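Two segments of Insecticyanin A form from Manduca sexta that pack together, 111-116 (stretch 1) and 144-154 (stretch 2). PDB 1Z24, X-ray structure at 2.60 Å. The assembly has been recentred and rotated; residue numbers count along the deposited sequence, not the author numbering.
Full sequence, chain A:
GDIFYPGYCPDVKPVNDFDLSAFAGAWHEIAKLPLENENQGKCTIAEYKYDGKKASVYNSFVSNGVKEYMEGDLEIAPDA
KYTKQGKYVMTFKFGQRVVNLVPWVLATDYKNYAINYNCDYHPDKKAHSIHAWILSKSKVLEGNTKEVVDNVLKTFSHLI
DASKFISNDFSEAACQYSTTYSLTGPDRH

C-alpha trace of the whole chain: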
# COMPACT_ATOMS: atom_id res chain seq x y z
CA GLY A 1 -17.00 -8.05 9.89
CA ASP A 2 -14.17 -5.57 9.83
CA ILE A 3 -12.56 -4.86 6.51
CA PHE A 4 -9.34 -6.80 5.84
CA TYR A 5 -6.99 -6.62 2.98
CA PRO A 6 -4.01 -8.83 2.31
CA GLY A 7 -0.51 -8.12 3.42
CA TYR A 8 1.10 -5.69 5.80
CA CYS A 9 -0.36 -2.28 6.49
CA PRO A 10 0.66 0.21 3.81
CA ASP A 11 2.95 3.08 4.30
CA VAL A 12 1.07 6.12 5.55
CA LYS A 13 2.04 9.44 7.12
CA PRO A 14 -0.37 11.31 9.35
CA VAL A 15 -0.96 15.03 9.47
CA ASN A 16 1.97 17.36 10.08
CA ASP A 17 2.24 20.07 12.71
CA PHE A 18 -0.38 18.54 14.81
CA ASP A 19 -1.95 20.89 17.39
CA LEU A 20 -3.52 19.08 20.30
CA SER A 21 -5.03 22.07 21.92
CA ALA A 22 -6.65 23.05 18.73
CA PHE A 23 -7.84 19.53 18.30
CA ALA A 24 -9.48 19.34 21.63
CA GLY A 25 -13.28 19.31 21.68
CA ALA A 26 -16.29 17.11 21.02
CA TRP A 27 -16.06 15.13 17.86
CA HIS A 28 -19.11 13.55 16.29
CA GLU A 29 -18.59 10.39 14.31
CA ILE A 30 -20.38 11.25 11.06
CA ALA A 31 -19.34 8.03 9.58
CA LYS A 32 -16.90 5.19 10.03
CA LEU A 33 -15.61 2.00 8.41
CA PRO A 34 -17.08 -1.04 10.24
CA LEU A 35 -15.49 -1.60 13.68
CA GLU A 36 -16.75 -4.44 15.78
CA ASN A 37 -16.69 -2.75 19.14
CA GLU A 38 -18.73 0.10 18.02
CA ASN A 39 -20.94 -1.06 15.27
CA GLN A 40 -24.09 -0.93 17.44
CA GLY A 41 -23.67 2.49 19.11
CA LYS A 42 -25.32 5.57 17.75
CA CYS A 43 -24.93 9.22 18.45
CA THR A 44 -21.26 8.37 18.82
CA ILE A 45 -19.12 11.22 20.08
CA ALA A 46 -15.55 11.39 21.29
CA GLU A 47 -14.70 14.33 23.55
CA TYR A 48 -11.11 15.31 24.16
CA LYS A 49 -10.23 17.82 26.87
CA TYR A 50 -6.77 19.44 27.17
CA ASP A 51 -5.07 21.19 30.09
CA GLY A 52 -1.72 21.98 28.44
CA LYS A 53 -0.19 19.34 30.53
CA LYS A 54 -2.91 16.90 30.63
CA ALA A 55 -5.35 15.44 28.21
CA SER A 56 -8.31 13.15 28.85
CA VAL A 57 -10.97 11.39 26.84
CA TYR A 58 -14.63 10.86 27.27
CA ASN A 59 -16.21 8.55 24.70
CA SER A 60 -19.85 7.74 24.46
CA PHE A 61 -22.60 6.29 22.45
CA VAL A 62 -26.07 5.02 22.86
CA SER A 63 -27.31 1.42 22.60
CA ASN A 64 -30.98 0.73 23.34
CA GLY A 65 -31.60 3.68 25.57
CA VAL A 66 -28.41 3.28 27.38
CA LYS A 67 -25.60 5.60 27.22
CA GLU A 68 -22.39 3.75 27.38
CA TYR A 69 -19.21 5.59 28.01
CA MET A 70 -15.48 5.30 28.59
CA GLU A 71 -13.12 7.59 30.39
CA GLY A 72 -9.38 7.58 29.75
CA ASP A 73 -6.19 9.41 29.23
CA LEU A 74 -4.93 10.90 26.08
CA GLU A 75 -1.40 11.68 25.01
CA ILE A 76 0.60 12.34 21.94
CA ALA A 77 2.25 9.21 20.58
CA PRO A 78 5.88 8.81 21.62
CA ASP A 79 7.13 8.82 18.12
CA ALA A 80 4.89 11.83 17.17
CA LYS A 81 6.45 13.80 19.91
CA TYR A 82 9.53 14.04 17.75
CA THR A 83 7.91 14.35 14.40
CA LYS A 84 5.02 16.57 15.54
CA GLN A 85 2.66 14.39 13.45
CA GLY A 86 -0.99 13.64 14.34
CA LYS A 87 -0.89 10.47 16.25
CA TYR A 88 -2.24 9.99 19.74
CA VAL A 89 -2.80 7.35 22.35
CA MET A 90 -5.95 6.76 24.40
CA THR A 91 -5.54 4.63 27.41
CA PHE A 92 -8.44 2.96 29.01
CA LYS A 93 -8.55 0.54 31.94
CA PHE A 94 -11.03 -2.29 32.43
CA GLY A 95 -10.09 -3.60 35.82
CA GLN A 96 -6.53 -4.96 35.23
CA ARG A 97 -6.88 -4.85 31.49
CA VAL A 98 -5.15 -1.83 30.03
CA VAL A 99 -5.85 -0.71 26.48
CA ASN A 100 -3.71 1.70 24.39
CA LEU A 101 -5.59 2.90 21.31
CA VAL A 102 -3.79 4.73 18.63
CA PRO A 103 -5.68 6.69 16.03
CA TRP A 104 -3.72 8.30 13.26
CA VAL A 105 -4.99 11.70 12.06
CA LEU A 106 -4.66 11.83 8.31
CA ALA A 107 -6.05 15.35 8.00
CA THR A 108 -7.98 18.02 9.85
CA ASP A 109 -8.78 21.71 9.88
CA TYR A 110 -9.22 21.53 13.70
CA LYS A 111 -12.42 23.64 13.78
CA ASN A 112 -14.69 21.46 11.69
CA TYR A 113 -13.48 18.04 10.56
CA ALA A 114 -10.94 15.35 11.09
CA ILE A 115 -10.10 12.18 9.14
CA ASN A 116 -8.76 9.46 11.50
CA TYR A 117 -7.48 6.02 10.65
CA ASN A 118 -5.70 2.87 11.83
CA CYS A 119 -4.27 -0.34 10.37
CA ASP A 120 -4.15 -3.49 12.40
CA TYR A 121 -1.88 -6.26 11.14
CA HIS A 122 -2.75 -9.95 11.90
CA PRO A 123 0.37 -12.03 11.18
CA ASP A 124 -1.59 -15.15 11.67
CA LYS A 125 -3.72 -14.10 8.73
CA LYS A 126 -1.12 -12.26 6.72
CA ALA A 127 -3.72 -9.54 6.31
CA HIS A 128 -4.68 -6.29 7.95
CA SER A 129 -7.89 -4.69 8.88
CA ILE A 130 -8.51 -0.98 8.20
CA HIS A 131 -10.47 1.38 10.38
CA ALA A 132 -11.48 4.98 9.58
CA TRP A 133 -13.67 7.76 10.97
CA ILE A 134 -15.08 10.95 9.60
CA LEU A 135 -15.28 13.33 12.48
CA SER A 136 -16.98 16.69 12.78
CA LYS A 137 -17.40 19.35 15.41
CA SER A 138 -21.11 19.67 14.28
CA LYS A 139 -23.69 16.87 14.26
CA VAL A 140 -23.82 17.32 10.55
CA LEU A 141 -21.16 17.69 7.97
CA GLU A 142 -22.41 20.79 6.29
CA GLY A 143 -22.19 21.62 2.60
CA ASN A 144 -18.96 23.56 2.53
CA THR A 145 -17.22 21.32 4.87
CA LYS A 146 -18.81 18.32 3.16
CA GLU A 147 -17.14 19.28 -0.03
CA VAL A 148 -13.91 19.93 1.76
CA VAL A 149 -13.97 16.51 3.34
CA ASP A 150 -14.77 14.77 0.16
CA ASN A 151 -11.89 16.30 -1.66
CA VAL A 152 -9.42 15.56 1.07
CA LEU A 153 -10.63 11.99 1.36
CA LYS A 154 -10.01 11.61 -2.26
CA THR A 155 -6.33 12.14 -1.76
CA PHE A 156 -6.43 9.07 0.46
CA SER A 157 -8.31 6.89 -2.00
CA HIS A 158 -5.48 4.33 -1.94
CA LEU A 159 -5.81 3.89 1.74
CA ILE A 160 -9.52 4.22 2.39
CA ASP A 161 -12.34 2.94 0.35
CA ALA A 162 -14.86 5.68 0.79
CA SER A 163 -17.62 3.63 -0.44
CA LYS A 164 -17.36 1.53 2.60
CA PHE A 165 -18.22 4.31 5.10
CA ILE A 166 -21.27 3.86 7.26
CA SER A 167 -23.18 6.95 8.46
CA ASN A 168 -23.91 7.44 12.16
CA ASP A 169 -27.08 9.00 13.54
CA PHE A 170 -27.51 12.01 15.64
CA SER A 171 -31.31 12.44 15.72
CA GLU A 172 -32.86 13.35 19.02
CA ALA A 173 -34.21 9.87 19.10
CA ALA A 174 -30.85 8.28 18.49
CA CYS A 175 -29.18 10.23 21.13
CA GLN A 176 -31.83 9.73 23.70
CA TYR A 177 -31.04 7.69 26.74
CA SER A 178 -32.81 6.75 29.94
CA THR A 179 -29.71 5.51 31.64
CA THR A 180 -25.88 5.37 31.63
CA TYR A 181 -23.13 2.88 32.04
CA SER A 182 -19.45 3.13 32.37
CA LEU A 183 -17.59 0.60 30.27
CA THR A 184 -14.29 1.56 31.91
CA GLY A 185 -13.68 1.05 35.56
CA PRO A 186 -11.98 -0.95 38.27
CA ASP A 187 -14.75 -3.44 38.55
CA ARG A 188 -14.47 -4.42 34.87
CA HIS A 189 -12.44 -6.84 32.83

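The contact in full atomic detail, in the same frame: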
# COMPACT_ATOMS: atom_id res chain seq x y z
N LYS A 111 -11.14 23.06 13.40
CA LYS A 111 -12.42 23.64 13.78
C LYS A 111 -13.61 22.88 13.24
O LYS A 111 -14.68 23.01 13.79
CB LYS A 111 -12.67 24.96 13.10
CG LYS A 111 -11.47 25.81 13.22
CD LYS A 111 -11.44 26.48 14.58
CE LYS A 111 -10.37 27.57 14.68
NZ LYS A 111 -9.08 27.10 15.24
N ASN A 112 -13.47 22.12 12.16
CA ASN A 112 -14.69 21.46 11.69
C ASN A 112 -14.64 19.96 11.41
O ASN A 112 -15.63 19.28 11.61
CB ASN A 112 -14.96 21.95 10.26
CG ASN A 112 -15.08 23.42 10.30
OD1 ASN A 112 -15.94 23.93 10.97
ND2 ASN A 112 -14.16 24.09 9.68
N TYR A 113 -13.53 19.46 10.87
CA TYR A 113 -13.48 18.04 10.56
C TYR A 113 -12.11 17.46 10.81
O TYR A 113 -11.08 18.16 10.89
CB TYR A 113 -13.82 17.82 9.03
CG TYR A 113 -12.60 18.15 8.18
CD1 TYR A 113 -11.62 17.19 7.86
CD2 TYR A 113 -12.41 19.46 7.72
CE1 TYR A 113 -10.47 17.54 7.15
CE2 TYR A 113 -11.28 19.83 6.99
CZ TYR A 113 -10.31 18.86 6.72
OH TYR A 113 -9.21 19.22 6.02
N ALA A 114 -12.14 16.14 10.91
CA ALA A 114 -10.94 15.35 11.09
C ALA A 114 -11.15 14.02 10.39
O ALA A 114 -12.26 13.49 10.41
CB ALA A 114 -10.50 15.04 12.53
N ILE A 115 -10.09 13.49 9.79
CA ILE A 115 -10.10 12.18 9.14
C ILE A 115 -9.06 11.34 9.88
O ILE A 115 -7.84 11.60 9.79
CB ILE A 115 -9.90 12.18 7.63
CG1 ILE A 115 -10.96 13.06 6.99
CG2 ILE A 115 -10.02 10.79 7.05
CD1 ILE A 115 -10.54 13.40 5.57
N ASN A 116 -9.57 10.37 10.67
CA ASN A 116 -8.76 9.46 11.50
C ASN A 116 -8.70 8.07 10.92
O ASN A 116 -9.61 7.64 10.22
CB ASN A 116 -9.30 9.43 12.95
CG ASN A 116 -8.88 10.66 13.73
OD1 ASN A 116 -8.91 10.67 14.95
ND2 ASN A 116 -8.50 11.65 13.06
N ASN A 144 -20.30 23.18 2.94
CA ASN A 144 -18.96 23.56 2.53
C ASN A 144 -17.95 22.51 2.96
O ASN A 144 -17.16 21.93 2.20
CB ASN A 144 -18.45 24.99 2.22
CG ASN A 144 -17.22 25.02 1.19
OD1 ASN A 144 -17.13 24.34 0.12
ND2 ASN A 144 -16.22 25.85 1.49
N THR A 145 -18.05 22.26 4.22
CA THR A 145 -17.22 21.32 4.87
C THR A 145 -17.38 19.96 4.26
O THR A 145 -16.41 19.21 4.21
CB THR A 145 -17.47 21.44 6.37
OG1 THR A 145 -16.97 22.72 6.73
CG2 THR A 145 -16.85 20.27 7.16
N LYS A 146 -18.58 19.64 3.78
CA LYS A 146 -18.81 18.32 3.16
C LYS A 146 -17.96 18.22 1.92
O LYS A 146 -17.32 17.24 1.65
CB LYS A 146 -20.21 18.07 2.71
CG LYS A 146 -20.41 16.59 2.68
CD LYS A 146 -20.79 16.01 1.33
CE LYS A 146 -20.88 14.48 1.41
NZ LYS A 146 -20.69 13.78 0.13
N GLU A 147 -17.95 19.28 1.16
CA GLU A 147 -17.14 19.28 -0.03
C GLU A 147 -15.64 19.23 0.32
O GLU A 147 -14.81 18.60 -0.38
CB GLU A 147 -17.48 20.50 -0.89
CG GLU A 147 -17.04 20.36 -2.37
CD GLU A 147 -16.75 21.69 -3.12
OE1 GLU A 147 -16.40 21.77 -4.32
OE2 GLU A 147 -16.92 22.76 -2.35
N VAL A 148 -15.28 19.93 1.36
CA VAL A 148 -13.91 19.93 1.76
C VAL A 148 -13.46 18.50 2.08
O VAL A 148 -12.50 17.97 1.53
CB VAL A 148 -13.72 20.82 2.95
CG1 VAL A 148 -12.31 20.51 3.49
CG2 VAL A 148 -13.67 22.27 2.38
N VAL A 149 -14.25 17.87 2.93
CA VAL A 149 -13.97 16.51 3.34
C VAL A 149 -13.87 15.55 2.16
O VAL A 149 -12.98 14.73 2.03
CB VAL A 149 -15.12 16.09 4.29
CG1 VAL A 149 -15.14 14.60 4.54
CG2 VAL A 149 -14.96 16.78 5.63
N ASP A 150 -14.81 15.66 1.27
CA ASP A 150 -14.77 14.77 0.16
C ASP A 150 -13.55 14.93 -0.70
O ASP A 150 -13.09 13.97 -1.30
CB ASP A 150 -15.88 15.11 -0.83
CG ASP A 150 -17.28 14.72 -0.47
OD1 ASP A 150 -18.23 15.28 -1.04
OD2 ASP A 150 -17.38 13.78 0.49
N ASN A 151 -13.05 16.12 -0.81
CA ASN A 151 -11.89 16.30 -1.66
C ASN A 151 -10.62 15.82 -0.98
O ASN A 151 -9.70 15.33 -1.62
CB ASN A 151 -11.77 17.75 -1.99
CG ASN A 151 -12.50 18.05 -3.28
OD1 ASN A 151 -11.90 18.05 -4.36
ND2 ASN A 151 -13.82 18.32 -3.19
N VAL A 152 -10.58 15.98 0.32
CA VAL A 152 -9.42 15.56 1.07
C VAL A 152 -9.35 14.01 1.05
O VAL A 152 -8.28 13.39 0.75
CB VAL A 152 -9.45 16.15 2.50
CG1 VAL A 152 -8.47 15.43 3.41
CG2 VAL A 152 -8.95 17.58 2.53
N LEU A 153 -10.50 13.43 1.36
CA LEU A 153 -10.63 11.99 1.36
C LEU A 153 -10.15 11.40 0.06
O LEU A 153 -9.46 10.43 0.06
CB LEU A 153 -12.07 11.53 1.36
CG LEU A 153 -12.50 11.10 2.70
CD1 LEU A 153 -13.86 10.57 2.44
CD2 LEU A 153 -11.60 9.99 3.27
N LYS A 154 -10.46 12.08 -0.99
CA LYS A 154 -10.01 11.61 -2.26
C LYS A 154 -8.48 11.45 -2.35
O LYS A 154 -7.93 10.52 -2.92
CB LYS A 154 -10.40 12.72 -3.20
CG LYS A 154 -10.93 12.23 -4.50
CD LYS A 154 -10.94 13.30 -5.59
CE LYS A 154 -10.88 12.76 -7.03
NZ LYS A 154 -9.51 12.65 -7.61

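The centre of this contact is apolar. Tyr-113 and Ile-115, two residues apart on the strand, both direct their CA-to-CB bonds toward the helix. Ala-114 lies between them, points away and makes no contact. This is the alternation expected of an extended strand.

Tyr-113 has the largest area covered by the other stretch. Its CB lies 3.7 Å from Val-149 CG2. Its ring, with chi1 at 78° (p), slants across the helix, and CE2 comes within 3.7 Å of Val-148 CG1. Both valines meet the ring obliquely. Further out, Tyr-113 OH is 3.9 Å from Val-152 CG2, so the tyrosine touches successive turns of the helix.

Ile-115 packs closer to the C-terminal part of stretch 2. Its CD1 is 3.6 Å from Val-152 CG1 and 4.2 Å from Leu-153 CG. The CA-to-CB bond of Leu-153 points sideways, but the end of the side chain comes nearer to the strand. Strand and helix run in similar directions, with 26° between their axes, so later strand residues meet later helix residues.

Towards the start of the helix, Thr-145 meets Asn-112 and Tyr-113. Its CG2 lies 4.0 Å from Asn-112 CB and 4.3 Å from Tyr-113 CB. No hydrogen bond crosses between the stretches; the contact rests on side-chain packing.

The charged and amide side chains of the helix lie outside this packing. Lys-146 and Asp-150, one turn apart, form a salt bridge, with Lys-146 NZ 3.1 Å from Asp-150 OD1. Asn-151 ND2 donates a hydrogen bond to Glu-147 O at 3.0 Å, capturing a backbone oxygen that also accepts from Asn-151 N at 3.1 Å. None of these four residues touches stretch 1.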